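Local coordinates for protein succinyl-CoA ligase (ADP-forming) subunit alpha (Methanosaeta concilii, PDB 6HXI) that belongs to the succinyl-CoA synthetase superfamily, carries a helical citrate synthase-like C-terminal region, and binds coenzyme A within a multi-chain assembly, at residues 96-101 with 122-127; 166-171 with 326-331; 427-432 with 590-595; 511-516 with 545-550. All coordinates share one frame; numbering follows the deposited sequence. Where two conformers were deposited one is given.

Contact 1: residues 96-101 with 122-127; sequences TTMEAL and RVMAAT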
loop_
_atom_site.group_PDB
_atom_site.type_symbol
_atom_site.label_atom_id
_atom_site.label_comp_id
_atom_site.label_asym_id
_atom_site.label_seq_id
_atom_site.Cartn_x
_atom_site.Cartn_y
_atom_site.Cartn_z
ATOM N N THR B 96 13.879 -18.736 -40.486
ATOM C CA THR B 96 12.599 -18.024 -40.602
ATOM C C THR B 96 12.118 -17.959 -42.066
ATOM O O THR B 96 10.938 -18.204 -42.309
ATOM C CB THR B 96 12.675 -16.659 -39.891
ATOM O OG1 THR B 96 13.669 -15.852 -40.529
ATOM C CG2 THR B 96 13.002 -16.805 -38.372
ATOM N N THR B 97 13.017 -17.712 -43.029
ATOM C CA THR B 97 12.648 -17.704 -44.461
ATOM C C THR B 97 12.204 -19.097 -44.911
ATOM O O THR B 97 11.187 -19.227 -45.596
ATOM C CB THR B 97 13.791 -17.200 -45.347
ATOM O OG1 THR B 97 14.196 -15.907 -44.890
ATOM C CG2 THR B 97 13.395 -17.136 -46.815
ATOM N N MET B 98 12.954 -20.130 -44.485
ATOM C CA MET B 98 12.665 -21.513 -44.802
ATOM C C MET B 98 11.308 -21.924 -44.245
ATOM O O MET B 98 10.518 -22.541 -44.968
ATOM C CB MET B 98 13.807 -22.442 -44.357
ATOM C CG MET B 98 15.090 -22.280 -45.188
ATOM S SD MET B 98 14.923 -22.768 -46.920
ATOM C CE MET B 98 14.864 -24.588 -46.749
ATOM N N GLU B 99 11.007 -21.508 -43.001
ATOM C CA GLU B 99 9.701 -21.768 -42.381
ATOM C C GLU B 99 8.565 -21.066 -43.151
ATOM O O GLU B 99 7.547 -21.688 -43.422
ATOM C CB GLU B 99 9.717 -21.368 -40.901
ATOM C CG GLU B 99 8.577 -21.963 -40.093
ATOM C CD GLU B 99 8.594 -21.633 -38.611
ATOM O OE1 GLU B 99 7.875 -22.317 -37.844
ATOM O OE2 GLU B 99 9.336 -20.703 -38.213
ATOM N N ALA B 100 8.756 -19.796 -43.540
ATOM C CA ALA B 100 7.757 -19.067 -44.319
ATOM C C ALA B 100 7.529 -19.710 -45.702
ATOM O O ALA B 100 6.377 -19.792 -46.144
ATOM C CB ALA B 100 8.172 -17.617 -44.477
ATOM N N LEU B 101 8.623 -20.176 -46.379
ATOM C CA LEU B 101 8.554 -20.818 -47.707
ATOM C C LEU B 101 7.792 -22.166 -47.646
ATOM O O LEU B 101 7.119 -22.541 -48.604
ATOM C CB LEU B 101 9.966 -21.012 -48.323
ATOM C CG LEU B 101 10.746 -19.761 -48.805
ATOM C CD1 LEU B 101 12.171 -20.127 -49.218
ATOM C CD2 LEU B 101 10.060 -19.063 -49.987
ATOM N N ARG B 122 21.872 -19.817 -51.312
ATOM C CA ARG B 122 21.715 -20.777 -52.410
ATOM C C ARG B 122 20.595 -21.781 -52.081
ATOM O O ARG B 122 19.777 -22.090 -52.945
ATOM C CB ARG B 122 23.014 -21.545 -52.657
ATOM C CG ARG B 122 24.087 -20.762 -53.365
ATOM C CD ARG B 122 25.162 -21.682 -53.919
ATOM N NE ARG B 122 25.976 -22.300 -52.869
ATOM C CZ ARG B 122 27.042 -21.728 -52.313
ATOM N NH1 ARG B 122 27.730 -22.367 -51.376
ATOM N NH2 ARG B 122 27.450 -20.531 -52.717
ATOM N N VAL B 123 20.543 -22.265 -50.828
ATOM C CA VAL B 123 19.489 -23.204 -50.376
ATOM C C VAL B 123 18.104 -22.508 -50.373
ATOM O O VAL B 123 17.128 -23.142 -50.759
ATOM C CB VAL B 123 19.818 -23.915 -49.043
ATOM C CG1 VAL B 123 18.619 -24.719 -48.531
ATOM C CG2 VAL B 123 21.050 -24.812 -49.198
ATOM N N MET B 124 18.040 -21.206 -50.017
ATOM C CA MET B 124 16.783 -20.447 -50.036
ATOM C C MET B 124 16.294 -20.239 -51.472
ATOM O O MET B 124 15.117 -20.463 -51.747
ATOM C CB MET B 124 16.923 -19.102 -49.303
ATOM C CG MET B 124 17.085 -19.272 -47.810
ATOM S SD MET B 124 17.007 -17.750 -46.845
ATOM C CE MET B 124 18.556 -17.003 -47.234
ATOM N N ALA B 125 17.218 -19.834 -52.381
ATOM C CA ALA B 125 16.978 -19.612 -53.809
ATOM C C ALA B 125 16.458 -20.858 -54.469
ATOM O O ALA B 125 15.451 -20.776 -55.168
ATOM C CB ALA B 125 18.254 -19.146 -54.506
ATOM N N ALA B 126 17.124 -22.023 -54.233
ATOM C CA ALA B 126 16.729 -23.317 -54.783
ATOM C C ALA B 126 15.353 -23.755 -54.218
ATOM O O ALA B 126 14.518 -24.254 -54.980
ATOM C CB ALA B 126 17.784 -24.352 -54.465
ATOM N N THR B 127 15.110 -23.537 -52.902
ATOM C CA THR B 127 13.838 -23.857 -52.250
ATOM C C THR B 127 12.729 -23.035 -52.907
ATOM O O THR B 127 11.686 -23.583 -53.250
ATOM C CB THR B 127 13.937 -23.662 -50.722
ATOM O OG1 THR B 127 14.882 -24.593 -50.214
ATOM C CG2 THR B 127 12.614 -23.886 -49.999
#
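M124 and T127, on helix 118-130, pack against T97, M98 and L101 on helix 93-102. These are the helices of two successive beta-alpha-beta crossovers in the Rossmann-like, coenzyme A-binding part of the chain, where strands 83-86, 108-111 and 134-136 run parallel. The helix segments lie nearly parallel, 9° apart, with axes 10.5 Å from each other at closest approach. M124 extends straight through chi2 (-171°) and crosses T97 at about a right angle, so that its SD reaches T97 CB at 3.6 Å and lies almost as close to the T97 methyl. M98 is bent already at chi2 as well as chi3, and folds its thioether over T127, placing CE 3.5 Å from T127 OG1 and 4.2 Å from V123 CG1. One turn on, L101 CD1 meets T127 CG2 at 3.9 Å and lies equally near M124 O. No hydrogen bond joins the two segments; the joint is mainly van der Waals packing, with two thioethers in it. The hydroxyls bond back to their own helices, T97 OG1 to A93 O, and T97 OG1 also pairs with N86 ND2 beyond the helix. Beneath, T97 and L101 rest on V109 of the sheet, while L156 of the Citrate lyase chain packs on V123 and T127. The T127 hydroxyl is directed by a 2.7 Å bond from OG1 to V123 O, with the donor 29° out of the carbonyl plane, leaving CG2 for L101.

Contact 2: residues 166-171 with 326-331; sequences LYRPGC and QKFDEP
F328 is the first residue of 326-331 to reach across, turning its ring edge toward R168. Its CE2 lies 3.5 Å from R168 CD, which sits in the ring plane, and its CZ stands over one face of the guanidinium, 3.6 Å from R168 NH1. The two planes are 77° apart, so the ring stands on the guanidinium rather than stacking with it. CZ also comes within 3.7 Å of P169 O. The segments are irregular and run roughly antiparallel: 166-171 leads into strand 172-176 of the six-stranded mixed sheet, with backbone bonds from G170 to I196 and from C171 to M227, while 326-331 follows helix 308-322. E330 next folds back at chi2, bringing OE2 to the guanidinium edge. The resulting salt bridge, R168 NE to E330 OE2 at 3.1 Å, is a weak hydrogen bond (130° at the hydrogen), and the flat groups are twisted 43° apart. E330 OE1 makes a second salt bridge, to K165 NZ, and R168 NH1 a weak bond to D194 O. P331 then lies across the arginine stem, its CD 3.7 Å from R168 CD, and its CG meets the edge of the Y167 ring at CE1, 4.2 Å away.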
loop_
_atom_site.group_PDB
_atom_site.type_symbol
_atom_site.label_atom_id
_atom_site.label_comp_id
_atom_site.label_asym_id
_atom_site.label_seq_id
_atom_site.Cartn_x
_atom_site.Cartn_y
_atom_site.Cartn_z
ATOM N N LEU B 166 5.941 8.462 -56.068
ATOM C CA LEU B 166 5.807 7.018 -55.909
ATOM C C LEU B 166 4.420 6.546 -55.461
ATOM O O LEU B 166 4.191 5.344 -55.385
ATOM C CB LEU B 166 6.908 6.483 -54.963
ATOM C CG LEU B 166 8.357 6.627 -55.493
ATOM C CD1 LEU B 166 9.358 6.384 -54.398
ATOM C CD2 LEU B 166 8.617 5.707 -56.709
ATOM N N TYR B 167 3.497 7.477 -55.194
ATOM C CA TYR B 167 2.107 7.197 -54.804
ATOM C C TYR B 167 1.222 6.853 -56.039
ATOM O O TYR B 167 0.070 6.439 -55.859
ATOM C CB TYR B 167 1.508 8.375 -53.988
ATOM C CG TYR B 167 1.738 9.723 -54.638
ATOM C CD1 TYR B 167 0.875 10.201 -55.622
ATOM C CD2 TYR B 167 2.846 10.495 -54.311
ATOM C CE1 TYR B 167 1.112 11.418 -56.260
ATOM C CE2 TYR B 167 3.088 11.712 -54.937
ATOM C CZ TYR B 167 2.224 12.167 -55.917
ATOM O OH TYR B 167 2.441 13.382 -56.511
ATOM N N ARG B 168 1.776 7.005 -57.273
ATOM C CA ARG B 168 1.164 6.690 -58.572
ATOM C C ARG B 168 2.140 5.915 -59.481
ATOM O O ARG B 168 3.311 6.316 -59.596
ATOM C CB ARG B 168 0.719 7.978 -59.323
ATOM C CG ARG B 168 1.767 9.099 -59.294
ATOM C CD ARG B 168 1.819 9.770 -60.607
ATOM N NE ARG B 168 3.131 10.312 -60.939
ATOM C CZ ARG B 168 4.123 9.598 -61.460
ATOM N NH1 ARG B 168 3.995 8.288 -61.620
ATOM N NH2 ARG B 168 5.275 10.179 -61.761
ATOM N N PRO B 169 1.673 4.866 -60.210
ATOM C CA PRO B 169 2.592 4.146 -61.117
ATOM C C PRO B 169 2.950 4.880 -62.408
ATOM O O PRO B 169 2.179 5.697 -62.917
ATOM C CB PRO B 169 1.836 2.847 -61.435
ATOM C CG PRO B 169 0.399 3.207 -61.312
ATOM C CD PRO B 169 0.328 4.251 -60.206
ATOM N N GLY B 170 4.125 4.544 -62.930
ATOM C CA GLY B 170 4.631 4.992 -64.221
ATOM C C GLY B 170 4.735 3.792 -65.144
ATOM O O GLY B 170 4.050 2.790 -64.929
ATOM N N CYS B 171 5.619 3.852 -66.138
ATOM C CA CYS B 171 5.814 2.792 -67.137
ATOM C C CYS B 171 7.133 2.029 -66.992
ATOM O O CYS B 171 7.390 1.118 -67.786
ATOM C CB CYS B 171 5.690 3.388 -68.534
ATOM S SG CYS B 171 7.170 4.284 -69.081
ATOM N N GLN B 326 1.492 7.077 -73.001
ATOM C CA GLN B 326 0.648 8.265 -73.093
ATOM C C GLN B 326 0.846 9.137 -71.852
ATOM O O GLN B 326 1.075 8.607 -70.760
ATOM C CB GLN B 326 -0.834 7.883 -73.257
ATOM C CG GLN B 326 -1.671 8.938 -74.007
ATOM C CD GLN B 326 -3.138 8.976 -73.610
ATOM O OE1 GLN B 326 -3.701 8.018 -73.058
ATOM N NE2 GLN B 326 -3.795 10.093 -73.894
ATOM N N LYS B 327 0.744 10.471 -72.019
ATOM C CA LYS B 327 0.918 11.449 -70.942
ATOM C C LYS B 327 -0.344 11.639 -70.074
ATOM O O LYS B 327 -1.310 12.273 -70.500
ATOM C CB LYS B 327 1.435 12.786 -71.497
ATOM C CG LYS B 327 2.373 13.508 -70.544
ATOM C CD LYS B 327 3.363 14.380 -71.306
ATOM C CE LYS B 327 4.421 14.973 -70.407
ATOM N NZ LYS B 327 3.909 16.143 -69.642
ATOM N N PHE B 328 -0.307 11.100 -68.841
ATOM C CA PHE B 328 -1.405 11.166 -67.871
ATOM C C PHE B 328 -1.338 12.393 -66.943
ATOM O O PHE B 328 -0.273 12.991 -66.750
ATOM C CB PHE B 328 -1.513 9.855 -67.061
ATOM C CG PHE B 328 -0.358 9.580 -66.130
ATOM C CD1 PHE B 328 0.775 8.913 -66.579
ATOM C CD2 PHE B 328 -0.411 9.970 -64.794
ATOM C CE1 PHE B 328 1.839 8.655 -65.712
ATOM C CE2 PHE B 328 0.655 9.722 -63.933
ATOM C CZ PHE B 328 1.773 9.064 -64.395
ATOM N N ASP B 329 -2.489 12.727 -66.340
ATOM C CA ASP B 329 -2.667 13.862 -65.449
ATOM C C ASP B 329 -2.150 13.530 -64.057
ATOM O O ASP B 329 -2.445 12.450 -63.525
ATOM C CB ASP B 329 -4.152 14.275 -65.401
ATOM C CG ASP B 329 -4.545 15.316 -66.434
ATOM O OD1 ASP B 329 -3.829 16.343 -66.546
ATOM O OD2 ASP B 329 -5.578 15.118 -67.117
ATOM N N GLU B 330 -1.376 14.462 -63.468
ATOM C CA GLU B 330 -0.826 14.296 -62.122
ATOM C C GLU B 330 -1.926 14.177 -61.064
ATOM O O GLU B 330 -2.711 15.122 -60.920
ATOM C CB GLU B 330 0.189 15.401 -61.770
ATOM C CG GLU B 330 1.561 15.210 -62.416
ATOM C CD GLU B 330 2.372 13.957 -62.096
ATOM O OE1 GLU B 330 3.432 13.777 -62.738
ATOM O OE2 GLU B 330 1.962 13.161 -61.217
ATOM N N PRO B 331 -2.052 13.015 -60.357
ATOM C CA PRO B 331 -3.128 12.880 -59.354
ATOM C C PRO B 331 -2.904 13.784 -58.139
ATOM O O PRO B 331 -1.831 14.390 -58.016
ATOM C CB PRO B 331 -3.121 11.385 -59.010
ATOM C CG PRO B 331 -1.737 10.943 -59.278
ATOM C CD PRO B 331 -1.213 11.797 -60.411
#

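Contact 3: residues 427-432 with 590-595; sequences VASCAG and DQKRLG
The C-terminal ends of helices 420-430 and 571-594 come together here, inside the helical citrate synthase-type region, and the side chain of K592 reaches from one to the other. Its stem is extended as far as CE and runs alongside the S429 hydroxyl, K592 CG and K592 CE both 3.5 Å from S429 OG; the bend at chi4 (-53°) turns only the ammonium aside. That hydroxyl, anti to its own backbone N, points at the other helix and bonds I588 O there. The ammonium swings to the end of the first helix, where its stronger partner is K433 O and a weak bond of 3.4 Å runs from K592 NZ to S429 O. Both helices close with a Schellman motif, G432 and G595 being the positive-phi residues. In the first, G432 N bonds S429 O at 3.0 Å and K433 N bonds A428 O, so S429 O accepts from both G432 N and the lysine; a positive charge beside these carbonyls would suit the negative end of the helix dipole. On the flank, Q591 CB packs against S429 OG at 3.8 Å, and Q591 OE1 approaches C430 SG at 3.9 Å while bonding S596 OG. Q591 NE2 reaches I356 O of the second subunit, and C430 O receives R449 NH2 of the third subunit.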
loop_
_atom_site.group_PDB
_atom_site.type_symbol
_atom_site.label_atom_id
_atom_site.label_comp_id
_atom_site.label_asym_id
_atom_site.label_seq_id
_atom_site.Cartn_x
_atom_site.Cartn_y
_atom_site.Cartn_z
ATOM N N VAL B 427 1.246 -10.782 9.429
ATOM C CA VAL B 427 -0.085 -11.266 9.092
ATOM C C VAL B 427 -0.203 -11.397 7.555
ATOM O O VAL B 427 -0.590 -12.449 7.081
ATOM C CB VAL B 427 -1.183 -10.385 9.725
ATOM C CG1 VAL B 427 -2.554 -10.694 9.154
ATOM C CG2 VAL B 427 -1.169 -10.529 11.256
ATOM N N ALA B 428 0.140 -10.385 6.800
ATOM C CA ALA B 428 0.094 -10.429 5.319
ATOM C C ALA B 428 0.983 -11.586 4.805
ATOM O O ALA B 428 0.570 -12.286 3.880
ATOM C CB ALA B 428 0.598 -9.074 4.720
ATOM N N SER B 429 2.214 -11.738 5.373
ATOM C CA SER B 429 3.142 -12.830 4.991
ATOM C C SER B 429 2.500 -14.197 5.290
ATOM O O SER B 429 2.565 -15.086 4.471
ATOM C CB SER B 429 4.491 -12.698 5.700
ATOM O OG SER B 429 5.482 -13.503 5.077
ATOM N N CYS B 430 1.843 -14.330 6.428
ATOM C CA CYS B 430 1.136 -15.556 6.828
ATOM C C CYS B 430 -0.081 -15.820 5.898
ATOM O O CYS B 430 -0.483 -16.964 5.733
ATOM C CB CYS B 430 0.706 -15.484 8.293
ATOM S SG CYS B 430 2.078 -15.577 9.466
ATOM N N ALA B 431 -0.618 -14.763 5.263
ATOM C CA ALA B 431 -1.714 -14.879 4.307
ATOM C C ALA B 431 -1.171 -15.233 2.904
ATOM O O ALA B 431 -1.934 -15.211 1.928
ATOM C CB ALA B 431 -2.517 -13.592 4.275
ATOM N N GLY B 432 0.121 -15.546 2.829
ATOM C CA GLY B 432 0.815 -15.947 1.610
ATOM C C GLY B 432 1.054 -14.833 0.651
ATOM O O GLY B 432 1.212 -15.079 -0.534
ATOM N N ASP B 590 11.141 -14.302 7.429
ATOM C CA ASP B 590 11.184 -15.212 8.563
ATOM C C ASP B 590 9.940 -16.099 8.556
ATOM O O ASP B 590 10.075 -17.308 8.682
ATOM C CB ASP B 590 11.331 -14.436 9.880
ATOM C CG ASP B 590 11.671 -15.281 11.116
ATOM O OD1 ASP B 590 12.296 -16.338 10.960
ATOM O OD2 ASP B 590 11.356 -14.846 12.246
ATOM N N GLN B 591 8.734 -15.515 8.362
ATOM C CA GLN B 591 7.481 -16.280 8.302
ATOM C C GLN B 591 7.472 -17.190 7.058
ATOM O O GLN B 591 7.003 -18.315 7.122
ATOM C CB GLN B 591 6.251 -15.332 8.356
ATOM C CG GLN B 591 6.178 -14.418 9.625
ATOM C CD GLN B 591 6.250 -15.219 10.899
ATOM O OE1 GLN B 591 5.547 -16.210 11.040
ATOM N NE2 GLN B 591 7.167 -14.902 11.807
ATOM N N LYS B 592 8.057 -16.732 5.941
ATOM C CA LYS B 592 8.172 -17.534 4.749
ATOM C C LYS B 592 9.092 -18.747 5.000
ATOM O O LYS B 592 8.648 -19.862 4.733
ATOM C CB LYS B 592 8.548 -16.650 3.539
ATOM C CG LYS B 592 7.274 -15.812 3.156
ATOM C CD LYS B 592 7.292 -15.065 1.854
ATOM C CE LYS B 592 6.023 -14.228 1.656
ATOM N NZ LYS B 592 4.708 -15.000 1.806
ATOM N N ARG B 593 10.274 -18.559 5.648
ATOM C CA ARG B 593 11.184 -19.663 6.010
ATOM C C ARG B 593 10.522 -20.679 6.941
ATOM O O ARG B 593 10.695 -21.878 6.767
ATOM C CB ARG B 593 12.502 -19.136 6.622
ATOM C CG ARG B 593 13.407 -18.388 5.589
ATOM C CD ARG B 593 14.800 -18.051 6.191
ATOM N NE ARG B 593 14.725 -17.294 7.444
ATOM C CZ ARG B 593 14.816 -15.968 7.551
ATOM N NH1 ARG B 593 14.670 -15.384 8.721
ATOM N NH2 ARG B 593 15.044 -15.222 6.488
ATOM N N LEU B 594 9.791 -20.203 7.943
ATOM C CA LEU B 594 9.087 -21.033 8.909
ATOM C C LEU B 594 7.865 -21.787 8.323
ATOM O O LEU B 594 7.397 -22.721 8.962
ATOM C CB LEU B 594 8.592 -20.157 10.110
ATOM C CG LEU B 594 9.651 -19.482 10.974
ATOM C CD1 LEU B 594 9.030 -18.385 11.848
ATOM C CD2 LEU B 594 10.430 -20.503 11.797
ATOM N N GLY B 595 7.358 -21.375 7.151
ATOM C CA GLY B 595 6.178 -21.982 6.530
ATOM C C GLY B 595 4.935 -21.705 7.361
ATOM O O GLY B 595 4.070 -22.574 7.512
#

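Contact 4: residues 511-516 with 545-550; sequences ANFPST and GILFID
The F513 ring and the D550 carboxylate stand almost perpendicular, their planes 85° apart, where the turn between helices 500-512 and 517-530 meets helix 540-555 in the all-helical citrate synthase-type region. F513 is the first residue beyond helix 500-512. With CG anti to its carbonyl carbon (chi1 -77°), the ring projects edge-first at the neighbouring helix. Its CE2 comes within 3.3 Å of L547 O, which lies in the ring plane, and within 4.2 Å of L547 CB, the two side chains crossing at about a right angle. On the same rim, F513 CD2 is 4.1 Å from D550 CB, so the methylene of the aspartate takes the apolar contact while its carboxylate turns elsewhere. An aromatic neighbour outside the two segments, F404 of helix 399-412, packs edge-to-face with F513. The D550 carboxylate faces the T516 backbone rather than its side chain: OD2 lies 3.4 Å from T516 CA. T516 holds the N-cap position of helix 517-530 but its side chain makes no capping bond; instead both oxygens of D550 accept backbone N-H groups of that helix's first turn, OD1 from L518 and OD2 from L519. The N-terminal end of a helix would favour the ionised carboxylate. S515 OG, hydrogen-bonded to S554 OG, is also linked to the aspartate by a water molecule, which lies 2.7 Å from S515 OG and donates to D550 OD1 at the same distance, 2.7 Å.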
loop_
_atom_site.group_PDB
_atom_site.type_symbol
_atom_site.label_atom_id
_atom_site.label_comp_id
_atom_site.label_asym_id
_atom_site.label_seq_id
_atom_site.Cartn_x
_atom_site.Cartn_y
_atom_site.Cartn_z
ATOM N N ALA B 511 29.595 13.604 21.696
ATOM C CA ALA B 511 30.994 13.464 21.236
ATOM C C ALA B 511 31.286 14.098 19.891
ATOM O O ALA B 511 32.374 14.642 19.743
ATOM C CB ALA B 511 31.377 11.991 21.199
ATOM N N ASN B 512 30.342 14.032 18.903
ATOM C CA ASN B 512 30.629 14.453 17.523
ATOM C C ASN B 512 29.861 15.652 16.940
ATOM O O ASN B 512 30.318 16.209 15.945
ATOM C CB ASN B 512 30.439 13.245 16.584
ATOM C CG ASN B 512 31.370 12.099 16.916
ATOM O OD1 ASN B 512 32.558 12.114 16.593
ATOM N ND2 ASN B 512 30.879 11.133 17.652
ATOM N N PHE B 513 28.726 16.052 17.516
ATOM C CA PHE B 513 28.016 17.192 16.930
ATOM C C PHE B 513 28.635 18.507 17.305
ATOM O O PHE B 513 28.810 18.765 18.500
ATOM C CB PHE B 513 26.528 17.226 17.326
ATOM C CG PHE B 513 25.572 16.282 16.650
ATOM C CD1 PHE B 513 26.032 15.114 16.041
ATOM C CD2 PHE B 513 24.185 16.501 16.715
ATOM C CE1 PHE B 513 25.133 14.200 15.500
ATOM C CE2 PHE B 513 23.305 15.602 16.167
ATOM C CZ PHE B 513 23.780 14.444 15.584
ATOM N N PRO B 514 28.862 19.405 16.333
ATOM C CA PRO B 514 29.391 20.732 16.677
ATOM C C PRO B 514 28.550 21.460 17.730
ATOM O O PRO B 514 29.120 22.059 18.643
ATOM C CB PRO B 514 29.418 21.453 15.329
ATOM C CG PRO B 514 29.627 20.338 14.335
ATOM C CD PRO B 514 28.744 19.250 14.867
ATOM N N SER B 515 27.205 21.352 17.635
ATOM C CA SER B 515 26.238 21.933 18.577
ATOM C C SER B 515 25.117 20.945 18.918
ATOM O O SER B 515 24.649 20.224 18.042
ATOM C CB SER B 515 25.621 23.206 18.010
ATOM O OG SER B 515 24.718 22.909 16.959
ATOM N N THR B 516 24.690 20.931 20.196
ATOM C CA THR B 516 23.603 20.099 20.743
ATOM C C THR B 516 22.717 20.996 21.635
ATOM O O THR B 516 22.424 20.617 22.769
ATOM C CB THR B 516 24.167 18.891 21.549
ATOM O OG1 THR B 516 24.830 19.375 22.715
ATOM C CG2 THR B 516 25.128 17.994 20.742
ATOM N N GLY B 545 14.184 12.900 16.857
ATOM C CA GLY B 545 13.616 14.182 16.462
ATOM C C GLY B 545 14.441 15.378 16.921
ATOM O O GLY B 545 14.763 16.258 16.124
ATOM N N ILE B 546 14.836 15.385 18.196
ATOM C CA ILE B 546 15.605 16.460 18.788
ATOM C C ILE B 546 17.014 16.519 18.191
ATOM O O ILE B 546 17.470 17.606 17.820
ATOM C CB ILE B 546 15.603 16.316 20.342
ATOM C CG1 ILE B 546 14.219 16.656 20.920
ATOM C CG2 ILE B 546 16.748 17.119 21.006
ATOM C CD1 ILE B 546 13.843 15.851 22.232
ATOM N N LEU B 547 17.711 15.362 18.099
ATOM C CA LEU B 547 19.077 15.375 17.562
ATOM C C LEU B 547 19.111 15.704 16.090
ATOM O O LEU B 547 20.093 16.250 15.609
ATOM C CB LEU B 547 19.837 14.078 17.869
ATOM C CG LEU B 547 20.134 13.845 19.351
ATOM C CD1 LEU B 547 20.749 12.497 19.559
ATOM C CD2 LEU B 547 21.007 14.918 19.895
ATOM N N PHE B 548 18.010 15.402 15.379
ATOM C CA PHE B 548 17.944 15.734 13.963
ATOM C C PHE B 548 17.877 17.259 13.742
ATOM O O PHE B 548 18.575 17.770 12.859
ATOM C CB PHE B 548 16.865 14.972 13.221
ATOM C CG PHE B 548 17.356 14.666 11.829
ATOM C CD1 PHE B 548 17.216 15.596 10.805
ATOM C CD2 PHE B 548 18.001 13.471 11.553
ATOM C CE1 PHE B 548 17.711 15.337 9.526
ATOM C CE2 PHE B 548 18.519 13.217 10.282
ATOM C CZ PHE B 548 18.369 14.151 9.276
ATOM N N ILE B 549 17.149 17.986 14.617
ATOM C CA ILE B 549 17.137 19.464 14.619
ATOM C C ILE B 549 18.565 19.961 14.915
ATOM O O ILE B 549 19.044 20.883 14.253
ATOM C CB ILE B 549 16.117 20.079 15.639
ATOM C CG1 ILE B 549 14.663 19.559 15.411
ATOM C CG2 ILE B 549 16.193 21.639 15.659
ATOM C CD1 ILE B 549 14.203 19.681 14.038
ATOM N N ASP B 550 19.239 19.363 15.910
ATOM C CA ASP B 550 20.631 19.747 16.232
ATOM C C ASP B 550 21.611 19.499 15.083
ATOM O O ASP B 550 22.496 20.310 14.861
ATOM C CB ASP B 550 21.108 19.080 17.498
ATOM C CG ASP B 550 20.585 19.771 18.739
ATOM O OD1 ASP B 550 20.315 21.044 18.674
ATOM O OD2 ASP B 550 20.459 19.077 19.791
HETATM O O HOH W 1 22.303 22.774 18.098
#

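Overall arrangement
The four contacts divide between the two halves of an elongated chain. Contacts 1 and 2 come first and lie in the alpha/beta half, their centres about 36 Å apart: contact 1 joins helices beside the seven-stranded sheet, contact 2 joins two loops, one of them leading into strand 172-176 of the six-stranded one. Contacts 3 and 4 belong to the helical citrate synthase-like region, about 40 Å apart between centres, and contact 4 is nested within the loop that contact 3 closes. Contacts 2 and 4 are about 84 Å apart, on opposite sides of the chain's centre. Contact 1 borders the Citrate lyase chain, whereas contact 3 meets three other copies of this protein, so these two contacts lie beside different partners of the assembly.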